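Local coordinates for regulator of G-protein signalling 3 isoform 1 (Homo sapiens, PDB 2F5Y) that belongs to the regulators of G-protein signalling and, through the PDZ domain captured here, probably binds the C-terminal tails of partner proteins, at residues A[16-21]-A[35-40]. Residues are numbered along the deposited sequence; the frame is centred on the assembly and turned at random.
With SO4 (sulfate ion), chain C.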
loop_
_atom_site.group_PDB
_atom_site.type_symbol
_atom_site.label_atom_id
_atom_site.label_comp_id
_atom_site.label_asym_id
_atom_site.label_seq_id
_atom_site.Cartn_x
_atom_site.Cartn_y
_atom_site.Cartn_z
ATOM N N PHE A 16 -2.571 4.212 -8.022
ATOM C CA PHE A 16 -1.329 3.544 -7.633
ATOM C C PHE A 16 -1.255 2.066 -8.014
ATOM O O PHE A 16 -0.258 1.411 -7.723
ATOM C CB PHE A 16 -1.120 3.706 -6.115
ATOM C CG PHE A 16 -1.088 5.150 -5.661
ATOM C CD1 PHE A 16 -2.259 5.811 -5.333
ATOM C CD2 PHE A 16 0.114 5.844 -5.588
ATOM C CE1 PHE A 16 -2.238 7.135 -4.930
ATOM C CE2 PHE A 16 0.153 7.167 -5.177
ATOM C CZ PHE A 16 -1.021 7.816 -4.852
ATOM N N GLY A 17 -2.308 1.535 -8.623
ATOM C CA GLY A 17 -2.277 0.202 -9.236
ATOM C C GLY A 17 -2.234 -0.991 -8.293
ATOM O O GLY A 17 -1.553 -1.984 -8.567
ATOM N N PHE A 18 -2.950 -0.900 -7.178
ATOM C CA PHE A 18 -3.104 -2.043 -6.276
ATOM C C PHE A 18 -4.410 -2.021 -5.501
ATOM O O PHE A 18 -5.053 -0.976 -5.370
ATOM C CB PHE A 18 -1.925 -2.158 -5.307
ATOM C CG PHE A 18 -1.899 -1.106 -4.223
ATOM C CD1 PHE A 18 -1.335 0.144 -4.459
ATOM C CD2 PHE A 18 -2.400 -1.379 -2.952
ATOM C CE1 PHE A 18 -1.299 1.099 -3.460
ATOM C CE2 PHE A 18 -2.371 -0.408 -1.948
ATOM C CZ PHE A 18 -1.807 0.813 -2.201
ATOM N N THR A 19 -4.755 -3.191 -4.969
ATOM C CA THR A 19 -5.988 -3.417 -4.226
ATOM C C THR A 19 -5.671 -3.849 -2.803
ATOM O O THR A 19 -4.644 -4.482 -2.553
ATOM C CB THR A 19 -6.853 -4.516 -4.910
ATOM O OG1 THR A 19 -7.490 -3.957 -6.069
ATOM C CG2 THR A 19 -7.932 -5.000 -3.976
ATOM N N ILE A 20 -6.553 -3.502 -1.872
ATOM C CA ILE A 20 -6.408 -3.902 -0.465
ATOM C C ILE A 20 -7.635 -4.681 0.058
ATOM O O ILE A 20 -8.691 -4.705 -0.565
ATOM C CB ILE A 20 -6.115 -2.692 0.428
ATOM C CG1 ILE A 20 -7.134 -1.578 0.184
ATOM C CG2 ILE A 20 -4.711 -2.186 0.155
ATOM C CD1 ILE A 20 -7.172 -0.514 1.257
ATOM N N CYS A 21 -7.455 -5.329 1.198
ATOM C CA CYS A 21 -8.511 -6.068 1.889
ATOM C C CYS A 21 -8.176 -6.127 3.372
ATOM O O CYS A 21 -7.033 -5.859 3.759
ATOM C CB CYS A 21 -8.657 -7.501 1.345
ATOM S SG CYS A 21 -7.124 -8.541 1.454
ATOM N N GLY A 35 1.679 -1.730 -13.261
ATOM C CA GLY A 35 1.181 -0.477 -12.682
ATOM C C GLY A 35 2.218 0.124 -11.757
ATOM O O GLY A 35 3.253 -0.492 -11.523
ATOM N N PRO A 36 1.939 1.321 -11.198
ATOM C CA PRO A 36 2.882 1.961 -10.288
ATOM C C PRO A 36 3.375 1.067 -9.158
ATOM O O PRO A 36 4.567 1.023 -8.910
ATOM C CB PRO A 36 2.085 3.140 -9.744
ATOM C CG PRO A 36 1.122 3.459 -10.818
ATOM C CD PRO A 36 0.736 2.154 -11.396
ATOM N N ALA A 37 2.468 0.353 -8.491
ATOM C CA ALA A 37 2.812 -0.457 -7.320
ATOM C C ALA A 37 3.694 -1.673 -7.648
ATOM O O ALA A 37 4.626 -1.977 -6.908
ATOM C CB ALA A 37 1.552 -0.900 -6.604
ATOM N N GLU A 38 3.416 -2.362 -8.751
ATOM C CA GLU A 38 4.194 -3.544 -9.105
ATOM C C GLU A 38 5.657 -3.179 -9.315
ATOM O O GLU A 38 6.561 -3.822 -8.784
ATOM C CB GLU A 38 3.672 -4.197 -10.390
ATOM C CG GLU A 38 4.264 -5.597 -10.644
ATOM C CD GLU A 38 4.146 -6.049 -12.087
ATOM O OE1 GLU A 38 4.511 -5.264 -12.990
ATOM O OE2 GLU A 38 3.696 -7.190 -12.325
ATOM N N ARG A 39 5.902 -2.160 -10.123
ATOM C CA ARG A 39 7.279 -1.854 -10.469
ATOM C C ARG A 39 8.016 -1.136 -9.338
ATOM O O ARG A 39 9.238 -1.225 -9.253
ATOM C CB ARG A 39 7.374 -1.146 -11.811
ATOM C CG ARG A 39 6.728 0.159 -11.840
ATOM C CD ARG A 39 6.858 0.779 -13.181
ATOM N NE ARG A 39 6.182 2.065 -13.127
ATOM C CZ ARG A 39 4.985 2.325 -13.640
ATOM N NH1 ARG A 39 4.309 1.412 -14.335
ATOM N NH2 ARG A 39 4.478 3.529 -13.480
ATOM N N ALA A 40 7.268 -0.484 -8.450
ATOM C CA ALA A 40 7.795 -0.020 -7.160
ATOM C C ALA A 40 8.255 -1.171 -6.248
ATOM O O ALA A 40 9.136 -0.972 -5.401
ATOM C CB ALA A 40 6.744 0.843 -6.415
HETATM S S SO4 C . 0.956 4.226 -14.920
HETATM O O1 SO4 C . -0.261 4.614 -14.207
HETATM O O2 SO4 C . 1.162 2.799 -14.680
HETATM O O3 SO4 C . 0.783 4.493 -16.345
HETATM O O4 SO4 C . 2.132 4.979 -14.492
HETATM O O HOH W 1 0.529 -2.062 -9.957
#
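Phe-16 O faces the first turn of helix 36-40 and accepts a bond from Ala-37 N at 3.0 Å. With 126° at the hydrogen the bond is bent and weak. The same oxygen lies 3.5 Å from Pro-36 CB and in the plane of the Phe-18 ring, at its edge. Gly-17 turns the chain with positive phi (72°) and brings its bare CA to 4.9 Å from the CA of Gly-35, the N-cap of the helix. A water accepts from Glu-38 N at 3.1 Å; its link on to Gly-17 O is so short that it is doubtful. Ala-37 N, in the first turn with no carbonyl ahead of it in the helix, is thus met weakly from the loop, and Glu-38 N by the water. Ala-37 CB meets Phe-18 CD1 obliquely at 3.7 Å. Phe-18 CG lies between the backbone N and the carbonyl carbon (chi1 72°), which brings the CD1 corner of the ring near the methyl. Exposed Arg-39 donates from NH2 to sulfate O4 at 2.9 Å, and Pro-36 CA lies against one guanidinium face, offset toward its rim; the ion, probably from the crystallisation liquor, is also bonded by Lys-13 N. Phe-16 to Phe-18 belong to the Gly-Phe-Gly-Phe form of the GLGF loop, which in PDZ domains typically receives a peptide's C-terminal carboxylate and probably does so here; the contact joins this loop to helix 36-40. Strand 18-21 pairs with strand 27-31, Phe-16 and Phe-18 both touch Ile-68 of helix 61-69, and Pro-36 and Ala-40 rest on Ile-9 of strand 3-10.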